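Local structure of malonyl-CoA decarboxylase (4KSA) at residues N93-A98 with T108-R113; K138-V143 with A276-G281; P341-F344 with T349-R352; P246-E251 with V264-S269. The protein probably catalyses the decarboxylation of malonyl-CoA, releasing carbon dioxide and leaving acetyl-CoA. All coordinates share one frame; numbering follows the deposited sequence.

How the contacts relate
The four contacts sample the chain from its N-terminal helical part to a C-terminal part that probably has an acetyltransferase-like fold. Contact 1 lies far out, its centre about 37 Å from that of the chain, whereas contact 2 lies about 9 Å from it and joins the two parts. Contacts 3 and 4 both lie in the C-terminal malonyl-CoA decarboxylase domain, their centres about 24 Å apart. The nearest atoms of contacts 2 and 4 are about 9 Å apart. The I278 side chain of contact 2 is about 9 Å from that of H162, which binds magnesium in a structure of this protein although no ion is bound to it in this chain. Separately, L111 of contact 1 lies about 14 Å from a bound magnesium ion.

Contact 1: residues N93-A98 with T108-R113; sequences NTAIEA and TGELLR
A95, I96 and L111 make the apolar seam of an antiparallel helical hairpin, edged by the CG of E110, in which helix 89-101 turns back into helix 105-115. The short axes approach to 8.8 Å and run at 159° to one another, with A95 and L111 at the closest pair of CA atoms, 5.2 Å apart. A95 directs its methyl toward helix 105-115, where CB lies 4.0 Å from L111 CA. I96 works differently. Its CB is directed away from the partner helix, yet the CG1 branch, set anti to the carbonyl carbon (chi1 -68°), brings CD1 back across the seam. L111 does not aim its CB straight at the partner either; its end comes nearer, so CD2 meets CD1 of I96 at an oblique slant, modelled closer than methyls normally allow and not to be read as tight packing. L111 CG also lies 4.0 Å from A95 O, a van der Waals contact. Beyond these residues, L111 touches L92 and F99 of helix 89-101, and I96 packs on L111 of the second subunit, so the hairpin core continues into the assembly. A serine at L111 would probably leave the CD1 methyl of I96 without its apolar partner and open a gap beside A95. E110 closes the margin with its aliphatic part: CG, anti to the backbone N (chi1 166°), lies 3.8 Å from A95 CB.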
loop_
_atom_site.group_PDB
_atom_site.type_symbol
_atom_site.label_atom_id
_atom_site.label_comp_id
_atom_site.label_asym_id
_atom_site.label_seq_id
_atom_site.Cartn_x
_atom_site.Cartn_y
_atom_site.Cartn_z
ATOM N N ASN A 93 -39.114 6.679 -35.531
ATOM C CA ASN A 93 -40.528 6.646 -35.900
ATOM C C ASN A 93 -40.955 5.249 -36.335
ATOM O O ASN A 93 -42.058 4.798 -36.021
ATOM C CB ASN A 93 -40.830 7.665 -37.002
ATOM C CG ASN A 93 -41.377 8.973 -36.440
ATOM O OD1 ASN A 93 -42.421 8.985 -35.762
ATOM N ND2 ASN A 93 -40.673 10.081 -36.704
ATOM N N THR A 94 -40.075 4.571 -37.064
ATOM C CA THR A 94 -40.335 3.211 -37.507
ATOM C C THR A 94 -40.668 2.379 -36.270
ATOM O O THR A 94 -41.680 1.680 -36.222
ATOM C CB THR A 94 -39.081 2.600 -38.158
ATOM O OG1 THR A 94 -38.606 3.472 -39.186
ATOM C CG2 THR A 94 -39.387 1.241 -38.744
ATOM N N ALA A 95 -39.795 2.473 -35.271
ATOM C CA ALA A 95 -39.952 1.725 -34.035
ATOM C C ALA A 95 -41.179 2.142 -33.259
ATOM O O ALA A 95 -41.745 1.333 -32.521
ATOM C CB ALA A 95 -38.708 1.874 -33.174
ATOM N N ILE A 96 -41.586 3.401 -33.409
ATOM C CA ILE A 96 -42.774 3.886 -32.708
ATOM C C ILE A 96 -44.002 3.239 -33.331
ATOM O O ILE A 96 -44.942 2.850 -32.631
ATOM C CB ILE A 96 -42.944 5.429 -32.809
ATOM C CG1 ILE A 96 -41.846 6.142 -32.027
ATOM C CG2 ILE A 96 -44.298 5.846 -32.223
ATOM C CD1 ILE A 96 -42.045 6.059 -30.517
ATOM N N GLU A 97 -43.991 3.129 -34.655
ATOM C CA GLU A 97 -45.117 2.540 -35.356
ATOM C C GLU A 97 -45.183 1.023 -35.105
ATOM O O GLU A 97 -46.280 0.454 -35.014
ATOM C CB GLU A 97 -45.031 2.854 -36.857
ATOM C CG GLU A 97 -46.399 2.955 -37.541
ATOM C CD GLU A 97 -47.213 4.185 -37.111
ATOM O OE1 GLU A 97 -47.004 4.693 -35.980
ATOM O OE2 GLU A 97 -48.079 4.631 -37.904
ATOM N N ALA A 98 -44.023 0.374 -34.983
ATOM C CA ALA A 98 -43.985 -1.064 -34.712
ATOM C C ALA A 98 -44.628 -1.339 -33.345
ATOM O O ALA A 98 -45.447 -2.252 -33.197
ATOM C CB ALA A 98 -42.566 -1.559 -34.720
ATOM N N THR A 108 -40.527 -2.759 -27.628
ATOM C CA THR A 108 -40.089 -1.778 -26.650
ATOM C C THR A 108 -38.580 -1.860 -26.519
ATOM O O THR A 108 -37.935 -0.909 -26.079
ATOM C CB THR A 108 -40.741 -2.002 -25.268
ATOM O OG1 THR A 108 -40.312 -3.253 -24.736
ATOM C CG2 THR A 108 -42.255 -2.011 -25.386
ATOM N N GLY A 109 -38.017 -2.996 -26.910
ATOM C CA GLY A 109 -36.580 -3.147 -26.837
ATOM C C GLY A 109 -35.956 -2.270 -27.902
ATOM O O GLY A 109 -34.998 -1.548 -27.647
ATOM N N GLU A 110 -36.517 -2.336 -29.106
ATOM C CA GLU A 110 -36.037 -1.559 -30.248
ATOM C C GLU A 110 -36.330 -0.070 -30.069
ATOM O O GLU A 110 -35.530 0.783 -30.460
ATOM C CB GLU A 110 -36.697 -2.076 -31.524
ATOM C CG GLU A 110 -36.560 -1.167 -32.724
ATOM C CD GLU A 110 -35.131 -0.999 -33.162
ATOM O OE1 GLU A 110 -34.364 -0.317 -32.446
ATOM O OE2 GLU A 110 -34.771 -1.555 -34.221
ATOM N N LEU A 111 -37.485 0.236 -29.492
ATOM C CA LEU A 111 -37.851 1.622 -29.232
ATOM C C LEU A 111 -36.745 2.244 -28.367
ATOM O O LEU A 111 -36.217 3.314 -28.686
ATOM C CB LEU A 111 -39.173 1.684 -28.481
ATOM C CG LEU A 111 -40.252 2.582 -29.056
ATOM C CD1 LEU A 111 -41.399 2.597 -28.068
ATOM C CD2 LEU A 111 -39.722 3.989 -29.291
ATOM N N LEU A 112 -36.397 1.554 -27.280
ATOM C CA LEU A 112 -35.345 1.990 -26.365
ATOM C C LEU A 112 -34.030 2.143 -27.125
ATOM O O LEU A 112 -33.276 3.068 -26.883
ATOM C CB LEU A 112 -35.189 0.974 -25.224
ATOM C CG LEU A 112 -33.977 1.023 -24.279
ATOM C CD1 LEU A 112 -33.936 2.341 -23.529
ATOM C CD2 LEU A 112 -34.054 -0.154 -23.299
ATOM N N ARG A 113 -33.757 1.236 -28.044
ATOM C CA ARG A 113 -32.540 1.321 -28.835
ATOM C C ARG A 113 -32.647 2.549 -29.752
ATOM O O ARG A 113 -31.738 3.368 -29.834
ATOM C CB ARG A 113 -32.388 0.024 -29.649
ATOM C CG ARG A 113 -31.524 0.094 -30.898
ATOM C CD ARG A 113 -30.061 0.093 -30.560
ATOM N NE ARG A 113 -29.211 0.200 -31.750
ATOM C CZ ARG A 113 -27.879 0.250 -31.706
ATOM N NH1 ARG A 113 -27.255 0.201 -30.529
ATOM N NH2 ARG A 113 -27.172 0.356 -32.832
#

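Contact 2: residues K138-V143 with A276-G281; sequences KMREAV and AGISFG
The guanidinium of R140 receives the carbonyl oxygen of A276 at its edge, with the oxygen 11° out of the guanidinium plane. NH2 makes the main bond, modelled at 2.5 Å from R140 NH2 to A276 O and fairly straight at 161°. R140 NH1 adds a weak bond to the same A276 O at 3.4 Å, so one oxygen takes both terminal nitrogens unequally. I278, its side chain running against that of R140, brings CD1 up obliquely, neither over a face nor at an edge, 3.2 Å from R140 NH2. Two further partners hold the group: NE forms a salt bridge with D157, and NH2 also donates to G274 O. A leucine in place of R140 would probably leave A276 O and G274 O without this donor and D157 without its cationic mate. This is an interdomain contact, in which R140 ties helix 132-146 of the N-terminal domain to the C-terminal-domain loop between strand 262-270 and helix 284-295, while F160, V161 and F164 of helix 154-167 pack along its side chain and the selenomethionine M139 packs on helices 52-68, 71-83 and 154-167.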
loop_
_atom_site.group_PDB
_atom_site.type_symbol
_atom_site.label_atom_id
_atom_site.label_comp_id
_atom_site.label_asym_id
_atom_site.label_seq_id
_atom_site.Cartn_x
_atom_site.Cartn_y
_atom_site.Cartn_z
ATOM N N LYS A 138 -14.392 18.595 -18.709
ATOM C CA LYS A 138 -14.080 19.936 -19.177
ATOM C C LYS A 138 -15.022 20.292 -20.306
ATOM O O LYS A 138 -15.485 21.419 -20.392
ATOM C CB LYS A 138 -12.626 20.031 -19.642
ATOM C CG LYS A 138 -11.742 20.924 -18.747
ATOM C CD LYS A 138 -11.634 20.375 -17.308
ATOM C CE LYS A 138 -10.832 19.042 -17.252
ATOM N NZ LYS A 138 -11.011 18.207 -16.011
HETATM N N MSE A 139 -15.325 19.315 -21.152
HETATM C CA MSE A 139 -16.236 19.518 -22.277
HETATM C C MSE A 139 -17.665 19.744 -21.776
HETATM O O MSE A 139 -18.405 20.557 -22.312
HETATM C CB MSE A 139 -16.186 18.300 -23.207
HETATM C CG MSE A 139 -17.044 18.425 -24.484
HETATM SE SE MSE A 139 -16.700 17.000 -25.777
HETATM C CE MSE A 139 -18.391 16.105 -25.749
ATOM N N ARG A 140 -18.050 19.027 -20.734
ATOM C CA ARG A 140 -19.376 19.193 -20.197
ATOM C C ARG A 140 -19.471 20.583 -19.569
ATOM O O ARG A 140 -20.516 21.222 -19.586
ATOM C CB ARG A 140 -19.659 18.106 -19.160
ATOM C CG ARG A 140 -21.138 17.930 -18.876
ATOM C CD ARG A 140 -21.420 17.766 -17.392
ATOM N NE ARG A 140 -22.833 18.006 -17.149
ATOM C CZ ARG A 140 -23.382 18.163 -15.956
ATOM N NH1 ARG A 140 -24.686 18.386 -15.864
ATOM N NH2 ARG A 140 -22.640 18.104 -14.863
ATOM N N GLU A 141 -18.367 21.053 -19.012
ATOM C CA GLU A 141 -18.342 22.384 -18.409
ATOM C C GLU A 141 -18.692 23.421 -19.491
ATOM O O GLU A 141 -19.431 24.372 -19.239
ATOM C CB GLU A 141 -16.956 22.668 -17.836
ATOM C CG GLU A 141 -16.802 24.020 -17.189
ATOM C CD GLU A 141 -15.380 24.263 -16.684
ATOM O OE1 GLU A 141 -15.084 25.411 -16.293
ATOM O OE2 GLU A 141 -14.556 23.308 -16.665
ATOM N N ALA A 142 -18.158 23.204 -20.695
ATOM C CA ALA A 142 -18.391 24.067 -21.844
ATOM C C ALA A 142 -19.856 24.072 -22.254
ATOM O O ALA A 142 -20.443 25.132 -22.449
ATOM C CB ALA A 142 -17.542 23.616 -23.012
ATOM N N VAL A 143 -20.459 22.898 -22.389
ATOM C CA VAL A 143 -21.854 22.896 -22.780
ATOM C C VAL A 143 -22.681 23.542 -21.664
ATOM O O VAL A 143 -23.671 24.208 -21.937
ATOM C CB VAL A 143 -22.373 21.464 -23.143
ATOM C CG1 VAL A 143 -21.277 20.457 -22.962
ATOM C CG2 VAL A 143 -23.600 21.108 -22.322
ATOM N N ALA A 276 -21.050 19.593 -11.869
ATOM C CA ALA A 276 -22.246 20.200 -11.298
ATOM C C ALA A 276 -23.472 19.342 -11.577
ATOM O O ALA A 276 -23.693 18.893 -12.704
ATOM C CB ALA A 276 -22.451 21.580 -11.871
ATOM N N GLY A 277 -24.261 19.101 -10.540
ATOM C CA GLY A 277 -25.463 18.314 -10.718
ATOM C C GLY A 277 -25.285 16.815 -10.668
ATOM O O GLY A 277 -26.234 16.075 -10.934
ATOM N N ILE A 278 -24.079 16.352 -10.355
ATOM C CA ILE A 278 -23.845 14.918 -10.260
ATOM C C ILE A 278 -23.796 14.617 -8.776
ATOM O O ILE A 278 -23.054 15.268 -8.041
ATOM C CB ILE A 278 -22.519 14.496 -10.931
ATOM C CG1 ILE A 278 -22.726 14.316 -12.431
ATOM C CG2 ILE A 278 -22.052 13.173 -10.377
ATOM C CD1 ILE A 278 -23.282 15.519 -13.137
ATOM N N SER A 279 -24.604 13.650 -8.342
ATOM C CA SER A 279 -24.680 13.262 -6.936
ATOM C C SER A 279 -23.592 12.296 -6.513
ATOM O O SER A 279 -23.246 11.380 -7.243
ATOM C CB SER A 279 -26.037 12.619 -6.638
ATOM O OG SER A 279 -26.034 11.967 -5.369
ATOM N N PHE A 280 -23.064 12.511 -5.315
ATOM C CA PHE A 280 -22.028 11.653 -4.768
ATOM C C PHE A 280 -22.530 11.050 -3.475
ATOM O O PHE A 280 -21.761 10.578 -2.645
ATOM C CB PHE A 280 -20.752 12.459 -4.538
ATOM C CG PHE A 280 -20.074 12.854 -5.804
ATOM C CD1 PHE A 280 -19.554 11.880 -6.650
ATOM C CD2 PHE A 280 -20.007 14.186 -6.191
ATOM C CE1 PHE A 280 -18.983 12.227 -7.870
ATOM C CE2 PHE A 280 -19.437 14.547 -7.410
ATOM C CZ PHE A 280 -18.925 13.563 -8.252
ATOM N N GLY A 281 -23.845 11.052 -3.328
ATOM C CA GLY A 281 -24.439 10.514 -2.130
ATOM C C GLY A 281 -24.821 11.633 -1.186
ATOM O O GLY A 281 -24.338 12.769 -1.275
#

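Contact 3: residues P341-F344 with T349-R352; sequences PNWF and TADR
W343 meets T349 and A350 chiefly through apolar contacts. T349 offers its methyl, and CG2 lies 3.8 Å from W343 CB. The same threonine also sets its CB 3.7 Å from W343 O, a van der Waals approach to a backbone carbonyl. A second apolar contact belongs to the six-membered part of the indole: W343 CZ3 is 4.1 Å from A350 CA and 4.4 Å from A350 CB, and the CA lies at the ring edge, near its plane. The indole therefore abuts the helix with its rim. Its side chain is placed there by a first torsion that puts CG between the backbone N and the carbonyl carbon (chi1 62°), with the ring roughly perpendicular to the CA-CB-CG plane (chi2 -97°). L338 and L396, from loops, and M404 of helix 401-407 also touch the W343 side chain. Structurally, this is a local turn-to-helix packing: W343 and F344 form a 3-10 segment that runs on toward helix 347-367, and W343 folds back against the first turn of that helix. Contacts over flat groups come next. One face of the indole carries F344 CB, 3.9 Å above its plane and offset toward the rim. T349 CA lies 4.1 Å from the plane of the R352 guanidinium, likewise offset. The polar partner of T349 is D346: OG1, beside the backbone N (chi1 -56°) with the CG2 methyl anti to it, is hydrogen-bonded to D346 OD2.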
loop_
_atom_site.group_PDB
_atom_site.type_symbol
_atom_site.label_atom_id
_atom_site.label_comp_id
_atom_site.label_asym_id
_atom_site.label_seq_id
_atom_site.Cartn_x
_atom_site.Cartn_y
_atom_site.Cartn_z
ATOM N N PRO A 341 -26.278 52.270 2.934
ATOM C CA PRO A 341 -24.834 52.019 2.957
ATOM C C PRO A 341 -24.350 50.959 3.935
ATOM O O PRO A 341 -23.997 49.851 3.533
ATOM C CB PRO A 341 -24.256 53.391 3.275
ATOM C CG PRO A 341 -25.178 54.295 2.546
ATOM C CD PRO A 341 -26.542 53.722 2.891
ATOM N N ASN A 342 -24.324 51.297 5.218
ATOM C CA ASN A 342 -23.842 50.354 6.213
ATOM C C ASN A 342 -24.761 50.258 7.412
ATOM O O ASN A 342 -24.302 50.375 8.545
ATOM C CB ASN A 342 -22.451 50.769 6.698
ATOM C CG ASN A 342 -21.537 51.192 5.569
ATOM O OD1 ASN A 342 -21.805 52.173 4.867
ATOM N ND2 ASN A 342 -20.447 50.454 5.385
ATOM N N TRP A 343 -26.049 50.034 7.178
ATOM C CA TRP A 343 -26.988 49.935 8.289
ATOM C C TRP A 343 -26.430 49.095 9.439
ATOM O O TRP A 343 -26.690 49.385 10.606
ATOM C CB TRP A 343 -28.323 49.347 7.823
ATOM C CG TRP A 343 -28.231 47.960 7.279
ATOM C CD1 TRP A 343 -28.134 47.596 5.967
ATOM C CD2 TRP A 343 -28.230 46.746 8.036
ATOM N NE1 TRP A 343 -28.077 46.228 5.861
ATOM C CE2 TRP A 343 -28.134 45.682 7.115
ATOM C CE3 TRP A 343 -28.302 46.455 9.405
ATOM C CZ2 TRP A 343 -28.106 44.347 7.518
ATOM C CZ3 TRP A 343 -28.275 45.129 9.806
ATOM C CH2 TRP A 343 -28.178 44.089 8.863
ATOM N N PHE A 344 -25.658 48.064 9.108
ATOM C CA PHE A 344 -25.075 47.198 10.129
ATOM C C PHE A 344 -24.130 47.953 11.070
ATOM O O PHE A 344 -23.818 47.478 12.163
ATOM C CB PHE A 344 -24.347 45.996 9.486
ATOM C CG PHE A 344 -23.278 46.373 8.484
ATOM C CD1 PHE A 344 -23.606 46.631 7.155
ATOM C CD2 PHE A 344 -21.943 46.461 8.872
ATOM C CE1 PHE A 344 -22.616 46.972 6.225
ATOM C CE2 PHE A 344 -20.946 46.801 7.950
ATOM C CZ PHE A 344 -21.284 47.057 6.625
ATOM N N THR A 349 -30.023 50.316 14.385
ATOM C CA THR A 349 -30.677 49.863 13.152
ATOM C C THR A 349 -30.650 48.340 13.073
ATOM O O THR A 349 -31.588 47.710 12.585
ATOM C CB THR A 349 -29.972 50.417 11.892
ATOM O OG1 THR A 349 -29.920 51.848 11.956
ATOM C CG2 THR A 349 -30.722 49.996 10.639
ATOM N N ALA A 350 -29.560 47.763 13.565
ATOM C CA ALA A 350 -29.364 46.323 13.570
ATOM C C ALA A 350 -30.405 45.607 14.417
ATOM O O ALA A 350 -31.202 44.818 13.904
ATOM C CB ALA A 350 -27.963 45.999 14.086
ATOM N N ASP A 351 -30.390 45.881 15.717
ATOM C CA ASP A 351 -31.322 45.253 16.642
ATOM C C ASP A 351 -32.764 45.453 16.239
ATOM O O ASP A 351 -33.635 44.679 16.623
ATOM C CB ASP A 351 -31.112 45.792 18.051
ATOM C CG ASP A 351 -29.803 45.335 18.653
ATOM O OD1 ASP A 351 -28.734 45.690 18.103
ATOM O OD2 ASP A 351 -29.847 44.611 19.676
ATOM N N ARG A 352 -33.015 46.497 15.465
ATOM C CA ARG A 352 -34.364 46.784 15.013
ATOM C C ARG A 352 -34.734 45.787 13.912
ATOM O O ARG A 352 -35.860 45.279 13.860
ATOM C CB ARG A 352 -34.425 48.204 14.464
ATOM C CG ARG A 352 -35.749 48.904 14.693
ATOM C CD ARG A 352 -35.716 49.732 15.973
ATOM N NE ARG A 352 -34.625 50.715 15.987
ATOM C CZ ARG A 352 -34.306 51.522 14.974
ATOM N NH1 ARG A 352 -34.983 51.476 13.830
ATOM N NH2 ARG A 352 -33.313 52.393 15.112
#

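Contact 4: residues P246-E251 with V264-S269; sequences PLLDLE and VFYSIS
Y266 packs against L247 and L248, and its side chain can be traced outward from strand 262-270. At the start, Y266 CB lies 4.3 Å from L247 CD1. The first torsion (chi1 68°) sets CG between the backbone N and the carbonyl carbon. The ring then passes L248, whose CD2 sits 4.1 Å from Y266 CD1 and 4.0 Å from Y266 CE1, approaching obliquely. V264 O lies at the ring's edge, in plane. At the tip, OH leaves both segments and is hydrogen-bonded to H197 NE2. L247 CD1 also reaches V264 CG1 at 4.4 Å, so one leucine methyl spans two strand residues that point toward the helix, while F265 between them points away, onto helix 284-295. The arrangement puts the end of helix 244-248 on one face of the mixed sheet of the C-terminal domain, probably acetyltransferase-like, where strand 262-270 runs between 230-237 and 301-304. Across the contact the chemistry is that of methyls, an isopropyl branch and part of a ring, so dispersion and burial join helix to strand; the ring's hydroxyl is also held by H197, while the backbone of Y266 is hydrogen-bonded to E233 in the sheet.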
loop_
_atom_site.group_PDB
_atom_site.type_symbol
_atom_site.label_atom_id
_atom_site.label_comp_id
_atom_site.label_asym_id
_atom_site.label_seq_id
_atom_site.Cartn_x
_atom_site.Cartn_y
_atom_site.Cartn_z
ATOM N N PRO A 246 -14.089 35.958 13.049
ATOM C CA PRO A 246 -13.116 35.412 14.002
ATOM C C PRO A 246 -12.363 34.170 13.490
ATOM O O PRO A 246 -11.130 34.182 13.418
ATOM C CB PRO A 246 -13.964 35.143 15.253
ATOM C CG PRO A 246 -15.343 34.956 14.717
ATOM C CD PRO A 246 -15.436 36.007 13.644
ATOM N N LEU A 247 -13.088 33.113 13.129
ATOM C CA LEU A 247 -12.450 31.904 12.621
ATOM C C LEU A 247 -11.371 32.239 11.603
ATOM O O LEU A 247 -10.252 31.744 11.677
ATOM C CB LEU A 247 -13.476 30.997 11.951
ATOM C CG LEU A 247 -14.583 30.413 12.815
ATOM C CD1 LEU A 247 -15.387 29.423 12.001
ATOM C CD2 LEU A 247 -13.972 29.722 14.010
ATOM N N LEU A 248 -11.711 33.094 10.652
ATOM C CA LEU A 248 -10.776 33.465 9.603
ATOM C C LEU A 248 -9.686 34.441 10.032
ATOM O O LEU A 248 -8.714 34.627 9.304
ATOM C CB LEU A 248 -11.541 34.061 8.421
ATOM C CG LEU A 248 -12.872 33.380 8.092
ATOM C CD1 LEU A 248 -13.523 34.074 6.894
ATOM C CD2 LEU A 248 -12.642 31.901 7.821
ATOM N N ASP A 249 -9.836 35.064 11.200
ATOM C CA ASP A 249 -8.837 36.029 11.663
ATOM C C ASP A 249 -7.472 35.400 11.907
ATOM O O ASP A 249 -7.289 34.617 12.844
ATOM C CB ASP A 249 -9.307 36.742 12.936
ATOM C CG ASP A 249 -8.296 37.786 13.433
ATOM O OD1 ASP A 249 -7.569 38.368 12.592
ATOM O OD2 ASP A 249 -8.237 38.038 14.659
ATOM N N LEU A 250 -6.516 35.758 11.054
ATOM C CA LEU A 250 -5.162 35.234 11.159
ATOM C C LEU A 250 -4.504 35.687 12.445
ATOM O O LEU A 250 -3.674 34.973 13.011
ATOM C CB LEU A 250 -4.326 35.667 9.954
ATOM C CG LEU A 250 -4.626 34.907 8.656
ATOM C CD1 LEU A 250 -4.424 33.407 8.891
ATOM C CD2 LEU A 250 -6.056 35.192 8.196
ATOM N N GLU A 251 -4.870 36.878 12.905
ATOM C CA GLU A 251 -4.320 37.390 14.150
ATOM C C GLU A 251 -5.092 36.822 15.341
ATOM O O GLU A 251 -5.415 37.544 16.281
ATOM C CB GLU A 251 -4.355 38.923 14.185
ATOM C CG GLU A 251 -3.134 39.597 13.554
ATOM C CD GLU A 251 -2.870 40.990 14.129
ATOM O OE1 GLU A 251 -1.829 41.600 13.779
ATOM O OE2 GLU A 251 -3.702 41.471 14.935
ATOM N N VAL A 264 -16.147 22.593 13.395
ATOM C CA VAL A 264 -17.005 23.445 12.603
ATOM C C VAL A 264 -16.686 23.588 11.092
ATOM O O VAL A 264 -15.677 24.169 10.667
ATOM C CB VAL A 264 -17.140 24.827 13.265
ATOM C CG1 VAL A 264 -15.788 25.364 13.634
ATOM C CG2 VAL A 264 -17.859 25.779 12.325
ATOM N N PHE A 265 -17.577 23.021 10.289
ATOM C CA PHE A 265 -17.471 23.066 8.846
ATOM C C PHE A 265 -17.735 24.500 8.467
ATOM O O PHE A 265 -18.762 25.054 8.839
ATOM C CB PHE A 265 -18.535 22.157 8.248
ATOM C CG PHE A 265 -18.384 20.740 8.665
ATOM C CD1 PHE A 265 -17.397 19.947 8.100
ATOM C CD2 PHE A 265 -19.149 20.225 9.698
ATOM C CE1 PHE A 265 -17.164 18.670 8.562
ATOM C CE2 PHE A 265 -18.921 18.938 10.171
ATOM C CZ PHE A 265 -17.926 18.161 9.603
ATOM N N TYR A 266 -16.824 25.122 7.740
ATOM C CA TYR A 266 -17.068 26.501 7.387
ATOM C C TYR A 266 -16.865 26.758 5.914
ATOM O O TYR A 266 -16.960 27.897 5.448
ATOM C CB TYR A 266 -16.199 27.426 8.252
ATOM C CG TYR A 266 -14.729 27.350 7.992
ATOM C CD1 TYR A 266 -14.139 28.141 7.003
ATOM C CD2 TYR A 266 -13.914 26.493 8.737
ATOM C CE1 TYR A 266 -12.764 28.088 6.762
ATOM C CE2 TYR A 266 -12.532 26.428 8.501
ATOM C CZ TYR A 266 -11.969 27.232 7.513
ATOM O OH TYR A 266 -10.620 27.182 7.280
ATOM N N SER A 267 -16.598 25.678 5.183
ATOM C CA SER A 267 -16.396 25.738 3.732
ATOM C C SER A 267 -16.559 24.378 3.090
ATOM O O SER A 267 -15.879 23.433 3.468
ATOM C CB SER A 267 -15.005 26.255 3.396
ATOM O OG SER A 267 -14.872 26.390 1.995
ATOM N N ILE A 268 -17.470 24.274 2.132
ATOM C CA ILE A 268 -17.685 23.015 1.423
ATOM C C ILE A 268 -17.781 23.368 -0.043
ATOM O O ILE A 268 -18.661 24.134 -0.416
ATOM C CB ILE A 268 -18.977 22.334 1.838
ATOM C CG1 ILE A 268 -18.907 21.965 3.310
ATOM C CG2 ILE A 268 -19.180 21.082 1.009
ATOM C CD1 ILE A 268 -20.029 21.091 3.737
ATOM N N SER A 269 -16.893 22.828 -0.876
ATOM C CA SER A 269 -16.916 23.178 -2.294
ATOM C C SER A 269 -16.785 22.058 -3.305
ATOM O O SER A 269 -16.053 21.099 -3.079
ATOM C CB SER A 269 -15.846 24.230 -2.584
ATOM O OG SER A 269 -14.815 24.188 -1.622
#